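Local coordinates for protein citryl-spermidine/3,4-dihydroxybenzoyl-citryl-spermidine:spermidine ligase (Bacillus anthracis, PDB 3TO3) that catalyses the ATP-dependent condensation of spermidine with citryl-spermidine intermediates in the biosynthesis of the siderophore petrobactin, and works as a homodimer, at residues I76-R80 / F513-E519; I192-K198 / Q240-V246; N207-Y211 / F350-M354; W536-V540 / P591-R596. All coordinates share one frame. Where two conformers were deposited one is given. Residues are numbered along the deposited sequence.

Contact 1: I76-R80 / F513-E519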
loop_
_atom_site.group_PDB
_atom_site.type_symbol
_atom_site.label_atom_id
_atom_site.label_comp_id
_atom_site.label_asym_id
_atom_site.label_seq_id
_atom_site.Cartn_x
_atom_site.Cartn_y
_atom_site.Cartn_z
ATOM N N ILE B 76 4.018 6.690 40.219
ATOM C CA ILE B 76 3.294 5.730 41.036
ATOM C C ILE B 76 2.062 5.207 40.300
ATOM O O ILE B 76 1.530 4.147 40.670
ATOM C CB ILE B 76 2.891 6.268 42.433
ATOM C CG1 ILE B 76 1.624 7.093 42.330
ATOM C CG2 ILE B 76 3.998 7.077 43.067
ATOM C CD1 ILE B 76 0.871 7.113 43.589
ATOM N N THR B 77 1.656 5.856 39.202
ATOM C CA THR B 77 0.462 5.368 38.539
ATOM C C THR B 77 0.960 4.304 37.533
ATOM O O THR B 77 1.256 4.579 36.384
ATOM C CB THR B 77 -0.199 6.579 37.775
ATOM O OG1 THR B 77 -0.797 7.477 38.718
ATOM C CG2 THR B 77 -1.269 6.155 36.722
ATOM N N PHE B 78 0.842 3.050 37.962
ATOM C CA PHE B 78 1.230 1.854 37.198
ATOM C C PHE B 78 2.657 1.795 36.742
ATOM O O PHE B 78 2.976 1.019 35.852
ATOM C CB PHE B 78 0.288 1.638 36.008
ATOM C CG PHE B 78 -1.130 1.486 36.429
ATOM C CD1 PHE B 78 -1.567 0.291 36.949
ATOM C CD2 PHE B 78 -2.000 2.561 36.402
ATOM C CE1 PHE B 78 -2.855 0.138 37.387
ATOM C CE2 PHE B 78 -3.303 2.399 36.844
ATOM C CZ PHE B 78 -3.718 1.196 37.341
ATOM N N GLY B 79 3.524 2.555 37.402
ATOM C CA GLY B 79 4.911 2.659 36.986
ATOM C C GLY B 79 5.115 3.271 35.615
ATOM O O GLY B 79 6.164 3.082 35.018
ATOM N N ARG B 80 4.140 4.014 35.098
ATOM C CA ARG B 80 4.321 4.612 33.775
ATOM C C ARG B 80 5.557 5.540 33.768
ATOM O O ARG B 80 5.915 6.156 34.782
ATOM C CB ARG B 80 3.103 5.409 33.373
ATOM C CG ARG B 80 1.823 4.639 33.221
ATOM C CD ARG B 80 1.718 4.075 31.867
ATOM N NE ARG B 80 1.793 5.084 30.816
ATOM C CZ ARG B 80 0.745 5.735 30.309
ATOM N NH1 ARG B 80 -0.491 5.523 30.779
ATOM N NH2 ARG B 80 0.939 6.623 29.336
ATOM N N PHE B 513 -8.331 1.788 33.760
ATOM C CA PHE B 513 -7.451 2.595 34.619
ATOM C C PHE B 513 -6.137 2.942 33.955
ATOM O O PHE B 513 -5.934 4.074 33.588
ATOM C CB PHE B 513 -7.217 1.925 35.977
ATOM C CG PHE B 513 -8.404 2.024 36.907
ATOM C CD1 PHE B 513 -9.222 3.136 36.881
ATOM C CD2 PHE B 513 -8.712 1.006 37.777
ATOM C CE1 PHE B 513 -10.314 3.246 37.719
ATOM C CE2 PHE B 513 -9.802 1.099 38.602
ATOM C CZ PHE B 513 -10.613 2.223 38.577
ATOM N N LEU B 514 -5.279 1.951 33.765
ATOM C CA LEU B 514 -3.964 2.167 33.206
ATOM C C LEU B 514 -3.979 2.971 31.891
ATOM O O LEU B 514 -3.291 3.966 31.793
ATOM C CB LEU B 514 -3.222 0.824 33.059
ATOM C CG LEU B 514 -1.722 0.859 32.734
ATOM C CD1 LEU B 514 -1.049 -0.489 33.019
ATOM C CD2 LEU B 514 -1.513 1.222 31.286
ATOM N N PHE B 515 -4.751 2.563 30.890
ATOM C CA PHE B 515 -4.721 3.270 29.589
ATOM C C PHE B 515 -5.727 4.403 29.442
ATOM O O PHE B 515 -5.761 5.054 28.411
ATOM C CB PHE B 515 -4.918 2.311 28.392
ATOM C CG PHE B 515 -3.787 1.354 28.198
ATOM C CD1 PHE B 515 -2.504 1.820 27.930
ATOM C CD2 PHE B 515 -3.999 -0.031 28.302
ATOM C CE1 PHE B 515 -1.443 0.922 27.772
ATOM C CE2 PHE B 515 -2.945 -0.940 28.136
ATOM C CZ PHE B 515 -1.667 -0.467 27.875
ATOM N N ASN B 516 -6.585 4.604 30.434
ATOM C CA ASN B 516 -7.608 5.608 30.280
ATOM C C ASN B 516 -7.713 6.592 31.471
ATOM O O ASN B 516 -7.192 7.695 31.393
ATOM C CB ASN B 516 -8.902 4.851 30.023
ATOM C CG ASN B 516 -10.091 5.729 29.944
ATOM O OD1 ASN B 516 -9.982 6.912 29.660
ATOM N ND2 ASN B 516 -11.266 5.145 30.181
ATOM N N VAL B 517 -8.263 6.148 32.598
ATOM C CA VAL B 517 -8.557 7.035 33.724
ATOM C C VAL B 517 -7.264 7.543 34.337
ATOM O O VAL B 517 -7.229 8.609 34.921
ATOM C CB VAL B 517 -9.459 6.335 34.797
ATOM C CG1 VAL B 517 -9.408 7.038 36.101
ATOM C CG2 VAL B 517 -10.905 6.233 34.333
ATOM N N GLY B 518 -6.197 6.781 34.163
ATOM C CA GLY B 518 -4.891 7.130 34.676
ATOM C C GLY B 518 -4.309 8.360 34.006
ATOM O O GLY B 518 -3.557 9.098 34.625
ATOM N N GLU B 519 -4.651 8.585 32.741
ATOM C CA GLU B 519 -4.164 9.763 32.017
ATOM C C GLU B 519 -4.670 11.039 32.680
ATOM O O GLU B 519 -3.957 12.034 32.738
ATOM C CB GLU B 519 -4.624 9.740 30.563
ATOM C CG GLU B 519 -4.034 8.589 29.749
ATOM C CD GLU B 519 -2.538 8.751 29.416
ATOM O OE1 GLU B 519 -1.924 7.710 29.061
ATOM O OE2 GLU B 519 -1.985 9.891 29.491
#

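Contact 2: I192-K198 / Q240-V246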
loop_
_atom_site.group_PDB
_atom_site.type_symbol
_atom_site.label_atom_id
_atom_site.label_comp_id
_atom_site.label_asym_id
_atom_site.label_seq_id
_atom_site.Cartn_x
_atom_site.Cartn_y
_atom_site.Cartn_z
ATOM N N ILE B 192 -22.233 6.081 0.038
ATOM C CA ILE B 192 -22.609 5.409 -1.190
ATOM C C ILE B 192 -23.532 4.235 -0.836
ATOM O O ILE B 192 -23.196 3.434 0.027
ATOM C CB ILE B 192 -21.351 4.863 -1.915
ATOM C CG1 ILE B 192 -20.370 6.010 -2.255
ATOM C CG2 ILE B 192 -21.759 4.003 -3.115
ATOM C CD1 ILE B 192 -20.982 7.220 -2.971
ATOM N N TRP B 193 -24.689 4.144 -1.478
ATOM C CA TRP B 193 -25.572 2.988 -1.308
ATOM C C TRP B 193 -25.329 1.960 -2.384
ATOM O O TRP B 193 -25.327 2.299 -3.572
ATOM C CB TRP B 193 -27.047 3.409 -1.380
ATOM C CG TRP B 193 -27.545 3.984 -0.106
ATOM C CD1 TRP B 193 -27.742 5.294 0.166
ATOM C CD2 TRP B 193 -27.838 3.272 1.103
ATOM N NE1 TRP B 193 -28.156 5.448 1.455
ATOM C CE2 TRP B 193 -28.225 4.220 2.056
ATOM C CE3 TRP B 193 -27.831 1.918 1.459
ATOM C CZ2 TRP B 193 -28.609 3.866 3.359
ATOM C CZ3 TRP B 193 -28.206 1.568 2.727
ATOM C CH2 TRP B 193 -28.593 2.544 3.674
ATOM N N ILE B 194 -25.133 0.702 -1.982
ATOM C CA ILE B 194 -25.050 -0.381 -2.953
ATOM C C ILE B 194 -26.097 -1.451 -2.644
ATOM O O ILE B 194 -26.513 -1.620 -1.505
ATOM C CB ILE B 194 -23.630 -1.091 -2.989
ATOM C CG1 ILE B 194 -23.403 -1.912 -1.717
ATOM C CG2 ILE B 194 -22.499 -0.102 -3.233
ATOM C CD1 ILE B 194 -22.180 -2.749 -1.719
ATOM N N ALA B 195 -26.510 -2.179 -3.669
ATOM C CA ALA B 195 -27.243 -3.402 -3.470
ATOM C C ALA B 195 -26.253 -4.554 -3.458
ATOM O O ALA B 195 -25.341 -4.611 -4.281
ATOM C CB ALA B 195 -28.265 -3.599 -4.576
ATOM N N ALA B 196 -26.444 -5.484 -2.531
ATOM C CA ALA B 196 -25.576 -6.644 -2.427
ATOM C C ALA B 196 -26.429 -7.895 -2.484
ATOM O O ALA B 196 -27.385 -8.009 -1.735
ATOM C CB ALA B 196 -24.809 -6.594 -1.115
ATOM N N HIS B 197 -26.065 -8.837 -3.344
ATOM C CA HIS B 197 -26.814 -10.072 -3.517
ATOM C C HIS B 197 -26.751 -11.033 -2.298
ATOM O O HIS B 197 -25.690 -11.253 -1.680
ATOM C CB HIS B 197 -26.374 -10.763 -4.790
ATOM C CG HIS B 197 -27.308 -11.846 -5.250
ATOM N ND1 HIS B 197 -27.604 -12.953 -4.484
ATOM C CD2 HIS B 197 -27.973 -12.013 -6.417
ATOM C CE1 HIS B 197 -28.421 -13.747 -5.151
ATOM N NE2 HIS B 197 -28.659 -13.201 -6.330
ATOM N N LYS B 198 -27.909 -11.583 -1.966
ATOM C CA LYS B 198 -28.105 -12.312 -0.731
ATOM C C LYS B 198 -27.406 -13.663 -0.768
ATOM O O LYS B 198 -27.371 -14.389 0.217
ATOM C CB LYS B 198 -29.609 -12.514 -0.464
ATOM C CG LYS B 198 -30.368 -11.229 -0.132
ATOM C CD LYS B 198 -31.789 -11.539 0.329
ATOM C CE LYS B 198 -32.715 -10.325 0.241
ATOM N NZ LYS B 198 -34.169 -10.653 0.544
ATOM N N GLN B 240 -33.638 -10.358 -4.353
ATOM C CA GLN B 240 -32.412 -11.112 -4.089
ATOM C C GLN B 240 -31.298 -10.261 -3.470
ATOM O O GLN B 240 -30.149 -10.723 -3.364
ATOM C CB GLN B 240 -31.889 -11.801 -5.350
ATOM C CG GLN B 240 -32.809 -12.880 -5.915
ATOM C CD GLN B 240 -32.650 -14.204 -5.200
ATOM O OE1 GLN B 240 -33.192 -14.405 -4.118
ATOM N NE2 GLN B 240 -31.896 -15.116 -5.802
ATOM N N TYR B 241 -31.611 -9.010 -3.126
ATOM C CA TYR B 241 -30.578 -8.079 -2.644
ATOM C C TYR B 241 -30.854 -7.442 -1.294
ATOM O O TYR B 241 -31.999 -7.134 -0.960
ATOM C CB TYR B 241 -30.364 -6.957 -3.653
ATOM C CG TYR B 241 -29.786 -7.432 -4.953
ATOM C CD1 TYR B 241 -28.451 -7.246 -5.242
ATOM C CD2 TYR B 241 -30.579 -8.094 -5.888
ATOM C CE1 TYR B 241 -27.916 -7.686 -6.429
ATOM C CE2 TYR B 241 -30.049 -8.552 -7.071
ATOM C CZ TYR B 241 -28.706 -8.330 -7.338
ATOM O OH TYR B 241 -28.157 -8.765 -8.519
ATOM N N LEU B 242 -29.790 -7.243 -0.527
ATOM C CA LEU B 242 -29.834 -6.340 0.619
ATOM C C LEU B 242 -29.175 -5.010 0.217
ATOM O O LEU B 242 -28.661 -4.880 -0.886
ATOM C CB LEU B 242 -29.134 -6.983 1.810
ATOM C CG LEU B 242 -29.777 -8.289 2.318
ATOM C CD1 LEU B 242 -28.887 -9.035 3.327
ATOM C CD2 LEU B 242 -31.165 -8.007 2.969
ATOM N N PHE B 243 -29.170 -4.040 1.110
ATOM C CA PHE B 243 -28.685 -2.700 0.803
ATOM C C PHE B 243 -27.705 -2.310 1.860
ATOM O O PHE B 243 -28.016 -2.456 3.042
ATOM C CB PHE B 243 -29.847 -1.706 0.770
ATOM C CG PHE B 243 -30.827 -2.002 -0.328
ATOM C CD1 PHE B 243 -31.849 -2.931 -0.135
ATOM C CD2 PHE B 243 -30.691 -1.409 -1.571
ATOM C CE1 PHE B 243 -32.756 -3.228 -1.172
ATOM C CE2 PHE B 243 -31.590 -1.704 -2.613
ATOM C CZ PHE B 243 -32.616 -2.601 -2.411
ATOM N N ILE B 244 -26.510 -1.867 1.444
ATOM C CA ILE B 244 -25.467 -1.506 2.398
ATOM C C ILE B 244 -24.883 -0.146 2.051
ATOM O O ILE B 244 -24.528 0.120 0.901
ATOM C CB ILE B 244 -24.324 -2.530 2.270
ATOM C CG1 ILE B 244 -24.889 -3.958 2.144
ATOM C CG2 ILE B 244 -23.317 -2.374 3.387
ATOM C CD1 ILE B 244 -23.832 -5.021 2.270
ATOM N N PRO B 245 -24.735 0.711 3.064
ATOM C CA PRO B 245 -24.055 1.996 2.885
ATOM C C PRO B 245 -22.513 1.795 2.917
ATOM O O PRO B 245 -22.042 0.987 3.708
ATOM C CB PRO B 245 -24.589 2.834 4.040
ATOM C CG PRO B 245 -24.926 1.839 5.099
ATOM C CD PRO B 245 -25.226 0.513 4.437
ATOM N N VAL B 246 -21.763 2.533 2.100
ATOM C CA VAL B 246 -20.333 2.343 1.979
ATOM C C VAL B 246 -19.654 3.697 2.113
ATOM O O VAL B 246 -20.129 4.697 1.568
ATOM C CB VAL B 246 -19.988 1.753 0.599
ATOM C CG1 VAL B 246 -18.508 1.469 0.481
ATOM C CG2 VAL B 246 -20.806 0.495 0.343
HETATM O O HOH W 1 -30.518 -14.461 -8.224
#

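Contact 3: N207-Y211 / F350-M354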
loop_
_atom_site.group_PDB
_atom_site.type_symbol
_atom_site.label_atom_id
_atom_site.label_comp_id
_atom_site.label_asym_id
_atom_site.label_seq_id
_atom_site.Cartn_x
_atom_site.Cartn_y
_atom_site.Cartn_z
ATOM N N ASN B 207 -31.703 -10.263 13.069
ATOM C CA ASN B 207 -31.926 -8.836 12.867
ATOM C C ASN B 207 -32.861 -8.488 11.695
ATOM O O ASN B 207 -33.095 -7.327 11.426
ATOM C CB ASN B 207 -30.572 -8.125 12.701
ATOM C CG ASN B 207 -30.677 -6.620 12.869
ATOM O OD1 ASN B 207 -31.200 -6.115 13.870
ATOM N ND2 ASN B 207 -30.210 -5.899 11.874
ATOM N N GLU B 208 -33.366 -9.486 10.982
ATOM C CA GLU B 208 -34.221 -9.225 9.811
ATOM C C GLU B 208 -35.367 -8.217 10.004
ATOM O O GLU B 208 -35.563 -7.341 9.168
ATOM C CB GLU B 208 -34.776 -10.525 9.209
ATOM C CG GLU B 208 -33.715 -11.537 8.839
ATOM C CD GLU B 208 -33.321 -12.480 9.983
ATOM O OE1 GLU B 208 -33.741 -12.254 11.153
ATOM O OE2 GLU B 208 -32.585 -13.461 9.689
ATOM N N VAL B 209 -36.131 -8.323 11.081
ATOM C CA VAL B 209 -37.244 -7.400 11.221
ATOM C C VAL B 209 -36.767 -5.967 11.468
ATOM O O VAL B 209 -37.264 -5.023 10.868
ATOM C CB VAL B 209 -38.242 -7.848 12.305
ATOM C CG1 VAL B 209 -39.336 -6.792 12.477
ATOM C CG2 VAL B 209 -38.847 -9.208 11.929
ATOM N N ILE B 210 -35.808 -5.804 12.365
ATOM C CA ILE B 210 -35.291 -4.479 12.686
ATOM C C ILE B 210 -34.575 -3.872 11.466
ATOM O O ILE B 210 -34.684 -2.681 11.185
ATOM C CB ILE B 210 -34.332 -4.550 13.879
ATOM C CG1 ILE B 210 -35.078 -5.013 15.150
ATOM C CG2 ILE B 210 -33.687 -3.201 14.125
ATOM C CD1 ILE B 210 -36.126 -4.054 15.627
ATOM N N TYR B 211 -33.868 -4.708 10.720
ATOM C CA TYR B 211 -33.203 -4.245 9.515
ATOM C C TYR B 211 -34.195 -3.702 8.479
ATOM O O TYR B 211 -33.958 -2.637 7.915
ATOM C CB TYR B 211 -32.343 -5.354 8.900
ATOM C CG TYR B 211 -31.774 -4.953 7.574
ATOM C CD1 TYR B 211 -30.534 -4.318 7.496
ATOM C CD2 TYR B 211 -32.465 -5.205 6.395
ATOM C CE1 TYR B 211 -30.010 -3.938 6.296
ATOM C CE2 TYR B 211 -31.943 -4.827 5.175
ATOM C CZ TYR B 211 -30.710 -4.192 5.128
ATOM O OH TYR B 211 -30.173 -3.800 3.910
ATOM N N PHE B 350 -27.947 -1.520 16.805
ATOM C CA PHE B 350 -29.237 -2.186 16.771
ATOM C C PHE B 350 -29.515 -2.871 15.437
ATOM O O PHE B 350 -30.511 -3.587 15.271
ATOM C CB PHE B 350 -30.375 -1.220 17.173
ATOM C CG PHE B 350 -30.514 -0.050 16.258
ATOM C CD1 PHE B 350 -29.819 1.126 16.510
ATOM C CD2 PHE B 350 -31.298 -0.131 15.123
ATOM C CE1 PHE B 350 -29.911 2.196 15.668
ATOM C CE2 PHE B 350 -31.391 0.942 14.265
ATOM C CZ PHE B 350 -30.698 2.120 14.542
ATOM N N SER B 351 -28.621 -2.667 14.489
ATOM C CA SER B 351 -28.782 -3.292 13.194
ATOM C C SER B 351 -27.432 -3.431 12.501
ATOM O O SER B 351 -26.503 -2.659 12.782
ATOM C CB SER B 351 -29.742 -2.458 12.375
ATOM O OG SER B 351 -30.119 -3.144 11.221
ATOM N N SER B 352 -27.302 -4.415 11.616
ATOM C CA SER B 352 -26.030 -4.597 10.924
ATOM C C SER B 352 -26.264 -5.369 9.656
ATOM O O SER B 352 -27.243 -6.050 9.551
ATOM C CB SER B 352 -25.035 -5.351 11.794
ATOM O OG SER B 352 -25.430 -6.695 11.886
ATOM N N VAL B 353 -25.376 -5.224 8.685
ATOM C CA VAL B 353 -25.520 -5.920 7.422
ATOM C C VAL B 353 -24.145 -6.012 6.807
ATOM O O VAL B 353 -23.301 -5.161 7.069
ATOM C CB VAL B 353 -26.445 -5.149 6.475
ATOM C CG1 VAL B 353 -25.791 -3.836 6.058
ATOM C CG2 VAL B 353 -26.808 -6.006 5.266
HETATM N N MSE B 354 -23.918 -7.022 5.983
HETATM C CA MSE B 354 -22.623 -7.181 5.335
HETATM C C MSE B 354 -22.657 -8.047 4.061
HETATM O O MSE B 354 -23.578 -8.833 3.816
HETATM C CB MSE B 354 -21.685 -7.844 6.299
HETATM C CG MSE B 354 -22.012 -9.313 6.348
HETATM SE SE MSE B 354 -21.086 -10.188 7.759
HETATM C CE MSE B 354 -22.609 -10.547 8.938
#

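Contact 4: W536-V540 / P591-R596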
loop_
_atom_site.group_PDB
_atom_site.type_symbol
_atom_site.label_atom_id
_atom_site.label_comp_id
_atom_site.label_asym_id
_atom_site.label_seq_id
_atom_site.Cartn_x
_atom_site.Cartn_y
_atom_site.Cartn_z
ATOM N N TRP B 536 -5.556 8.333 43.572
ATOM C CA TRP B 536 -5.880 6.919 43.741
ATOM C C TRP B 536 -6.576 6.623 45.071
ATOM O O TRP B 536 -7.390 5.698 45.166
ATOM C CB TRP B 536 -4.666 6.001 43.460
ATOM C CG TRP B 536 -4.265 6.132 42.004
ATOM C CD1 TRP B 536 -3.167 6.784 41.499
ATOM C CD2 TRP B 536 -5.013 5.672 40.869
ATOM N NE1 TRP B 536 -3.185 6.734 40.117
ATOM C CE2 TRP B 536 -4.303 6.053 39.714
ATOM C CE3 TRP B 536 -6.206 4.958 40.720
ATOM C CZ2 TRP B 536 -4.751 5.741 38.435
ATOM C CZ3 TRP B 536 -6.652 4.656 39.446
ATOM C CH2 TRP B 536 -5.921 5.034 38.320
HETATM N N MSE B 537 -6.282 7.418 46.092
HETATM C CA MSE B 537 -6.975 7.244 47.352
HETATM C C MSE B 537 -8.448 7.647 47.257
HETATM O O MSE B 537 -9.259 7.211 48.057
HETATM C CB MSE B 537 -6.271 7.999 48.486
HETATM C CG MSE B 537 -4.961 7.342 48.941
HETATM SE SE MSE B 537 -4.259 8.084 50.615
HETATM C CE MSE B 537 -3.611 9.804 49.985
ATOM N N ILE B 538 -8.792 8.484 46.288
ATOM C CA ILE B 538 -10.186 8.826 46.073
ATOM C C ILE B 538 -10.882 7.726 45.322
ATOM O O ILE B 538 -12.037 7.404 45.595
ATOM C CB ILE B 538 -10.349 10.150 45.327
ATOM C CG1 ILE B 538 -10.132 11.309 46.312
ATOM C CG2 ILE B 538 -11.729 10.216 44.694
ATOM C CD1 ILE B 538 -10.037 12.650 45.667
ATOM N N VAL B 539 -10.162 7.152 44.363
ATOM C CA VAL B 539 -10.689 6.052 43.586
ATOM C C VAL B 539 -11.001 4.865 44.500
ATOM O O VAL B 539 -12.108 4.314 44.451
ATOM C CB VAL B 539 -9.756 5.663 42.431
ATOM C CG1 VAL B 539 -10.267 4.397 41.742
ATOM C CG2 VAL B 539 -9.688 6.808 41.427
ATOM N N VAL B 540 -10.051 4.496 45.354
ATOM C CA VAL B 540 -10.336 3.462 46.343
ATOM C C VAL B 540 -11.567 3.766 47.247
ATOM O O VAL B 540 -12.472 2.943 47.369
ATOM C CB VAL B 540 -9.094 3.132 47.168
ATOM C CG1 VAL B 540 -9.426 2.159 48.257
ATOM C CG2 VAL B 540 -8.022 2.556 46.251
ATOM N N PRO B 591 -1.401 1.035 41.622
ATOM C CA PRO B 591 -1.560 2.123 42.599
ATOM C C PRO B 591 -2.784 1.906 43.509
ATOM O O PRO B 591 -2.797 2.451 44.603
ATOM C CB PRO B 591 -1.731 3.380 41.713
ATOM C CG PRO B 591 -2.399 2.834 40.437
ATOM C CD PRO B 591 -1.782 1.444 40.246
ATOM N N LEU B 592 -3.766 1.095 43.108
ATOM C CA LEU B 592 -4.902 0.866 44.018
ATOM C C LEU B 592 -4.454 0.120 45.254
ATOM O O LEU B 592 -5.064 0.249 46.303
ATOM C CB LEU B 592 -6.034 0.112 43.366
ATOM C CG LEU B 592 -6.624 0.764 42.136
ATOM C CD1 LEU B 592 -7.880 -0.011 41.757
ATOM C CD2 LEU B 592 -6.959 2.155 42.501
ATOM N N TYR B 593 -3.366 -0.644 45.140
ATOM C CA TYR B 593 -2.888 -1.409 46.284
ATOM C C TYR B 593 -2.430 -0.547 47.449
ATOM O O TYR B 593 -2.850 -0.753 48.570
ATOM C CB TYR B 593 -1.747 -2.310 45.879
ATOM C CG TYR B 593 -1.086 -2.968 47.049
ATOM C CD1 TYR B 593 0.173 -2.576 47.468
ATOM C CD2 TYR B 593 -1.721 -3.986 47.745
ATOM C CE1 TYR B 593 0.786 -3.184 48.571
ATOM C CE2 TYR B 593 -1.114 -4.602 48.832
ATOM C CZ TYR B 593 0.137 -4.200 49.239
ATOM O OH TYR B 593 0.747 -4.815 50.327
ATOM N N ARG B 594 -1.539 0.400 47.193
ATOM C CA ARG B 594 -1.030 1.210 48.285
ATOM C C ARG B 594 -2.124 2.139 48.787
ATOM O O ARG B 594 -2.263 2.369 49.978
ATOM C CB ARG B 594 0.202 2.017 47.870
ATOM C CG ARG B 594 0.893 2.684 49.068
ATOM C CD ARG B 594 2.306 3.153 48.737
ATOM N NE ARG B 594 2.977 3.761 49.888
ATOM C CZ ARG B 594 2.994 5.068 50.144
ATOM N NH1 ARG B 594 3.637 5.530 51.214
ATOM N NH2 ARG B 594 2.369 5.913 49.327
ATOM N N ALA B 595 -2.915 2.661 47.863
ATOM C CA ALA B 595 -3.997 3.526 48.246
ATOM C C ALA B 595 -4.943 2.804 49.237
ATOM O O ALA B 595 -5.329 3.370 50.268
ATOM C CB ALA B 595 -4.737 3.997 47.009
ATOM N N ARG B 596 -5.290 1.551 48.942
ATOM C CA ARG B 596 -6.109 0.771 49.868
ATOM C C ARG B 596 -5.419 0.542 51.224
ATOM O O ARG B 596 -6.040 0.677 52.263
ATOM C CB ARG B 596 -6.530 -0.556 49.246
ATOM C CG ARG B 596 -7.195 -1.502 50.225
ATOM C CD ARG B 596 -8.613 -1.110 50.544
ATOM N NE ARG B 596 -9.244 -2.131 51.376
ATOM C CZ ARG B 596 -10.222 -1.896 52.240
ATOM N NH1 ARG B 596 -10.692 -0.670 52.395
ATOM N NH2 ARG B 596 -10.719 -2.889 52.957
#

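Contact 1: I76-R80 / F513-E519
The ring of F78 lies flat against L514: L514 CB stands 4.0 Å from the ring centroid and almost on its normal, a CH-pi contact over the face, while F78 CZ meets F513 CB at 3.8 Å. F78 is offered to the helix by a type I' beta turn from T77 to R80, closed by R80 N to T77 O at 3.2 Å, with both central residues, F78 and G79, in left-handed conformation. The R80 side chain reaches along the helix. Its NH1 and NH2 each donate to E519 OE1 at 3.1 Å, giving a buried salt bridge. T77 CG2 rests 4.3 Å from G518 CA, where a CB would be tight against that methyl and would clash with F513 O. Here the helix has a wider pi-type turn at 513-517, closed by G518 N to F513 O at 2.8 Å. E519 also touches Y391, a residue that binds ATP, so the salt bridge lies at the border of the nucleotide pocket. The hairpin turn connects strands 65-74 and 81-83; it rests on helix 502-528, with T77 OG1 hydrogen-bonded to E532 and W536 of helix 532-547 and F567 of strand 566-570 packing against F78 and L514.

Contact 2: I192-K198 / Q240-V246
This is an antiparallel strand pair within a three-stranded sheet, with 192-197 central between 241-246 and 268-273. Three hydrogen-bonded pairs set the register: I192 with V246, I194 with I244, and A196 with L242. Each is closed by two backbone hydrogen bonds, such as V246 N to I192 O at 2.7 Å and I192 N to V246 O at 2.9 Å, and K198 N to Q240 O at 2.8 Å adds one more beyond the strand ends. One face carries W193, A195, H197, Y241, F243 and P245. There P245 CB lies 4.0 Å from the centroid of the W193 six-membered ring, over its face, and H197 directs its edge at the face of Y241, centroids 5.1 Å apart. I231 of helix 221-232 packs on this face against A195 and Y241. The other face bears aliphatic groups, with I194 CG2 and V246 CG2 4.0 Å apart. A water bridges H197 NE2 and Q240 NE2, 2.9 Å from each, while H197 ND1 is hydrogen-bonded to K199 N and K198 NZ to K239 O. Backbone bonding and apolar contacts thus hold the buried end at I192 and V246, whereas water and polar side chains join in at the exposed end.

Contact 3: N207-Y211 / F350-M354
A helix start docks here on a beta strand: the first turn of helix 208-219 sits against strand 345-355, part of the large mixed sheet. The turn is closed by Y211 N to N207 O at 2.8 Å, and about 259 Å² is buried between the two segments, both of which belong to the IucA/IucC family region. Apolar packing comes from I210 and Y211. I210 CG2 approaches the edge of the F350 ring, 4.0 Å from F350 CD2, whereas Y211 stretches along the strand and sets its CE1 3.8 Å from V353 CB. Polar groups lie between these two patches. N207 points its side chain at the strand where the backbone passes from F350 to S352, close to the S351 hydroxyl, and S351 OG also faces the ring edge of Y211. Two further hydroxyls are hydrogen-bonded elsewhere in the chain: Y211 OH to F243 O of strand 241-246, and S352 OG to V318 O of helix 315-333. Backbone bonding joins the strand to 367-371 through S351 and V353 and to 201-203 through M354, a selenomethionine, so the helix packs against a strand that is hydrogen-bonded on two sides. Closest to the strand backbone among the I210 atoms is the CG2 methyl, 3.4 Å from F350 O.

Contact 4: W536-V540 / P591-R596
A small knob, A595, fills the hollow between W536, M537 and V540 where two helices cross at -78°, their axes 8.5 Å apart at closest approach. Its CB lies 3.7 Å from W536 O, 3.9 Å from M537 CG and 3.7 Å from V540 CG2, and its size lets the backbones come together, with the CA atoms of M537 and A595 only 4.8 Å apart. L592 supplies the larger bump. Its CD2 reaches into the space between W536, V539 and V540, 3.4 Å from W536 CE3, 4.1 Å from V539 CG1 and 3.9 Å from V540 CG2. At one end P591 CB lies over the five-membered ring of the W536 indole, 3.8 Å from its centroid, a CH-pi contact. At the other end V540 CG1 fits against the backbone and aliphatic stem of R596, 3.9 Å from R596 CA and 4.1 Å from R596 CD. The interface is thus apolar packing, and polar ends find partners elsewhere, W536 NE1 with T77 and R596 NH1 with N599. Helix 591-600, near the C terminus, crosses helix 532-547 here, while F513 of helix 502-528 contacts W536, V539 and L592, and I418 of helix 410-432 packs against V539.

The four contacts form two distant pairs. Contacts 1 and 4, centres 12 Å apart, share a core: W536 NE1 hydrogen-bonds T77 OG1 at 2.9 Å, and F78 CE1 packs on P591 CD at 3.3 Å. Contacts 2 and 3, centres 13 Å apart, are joined by the hydrogen bond Y211 OH to F243 O at 2.7 Å and by I244 CG2 against V353 CG1 at 3.9 Å; their segments alternate along the chain. Contacts 1 and 2, centres 44 Å apart, lie on opposite sides of the chain's centre. Of contacts 1, 3 and 4, contact 1 is nearest ATP: about 6 Å from the E519 side chain, against about 14 Å for those of S352 and W536.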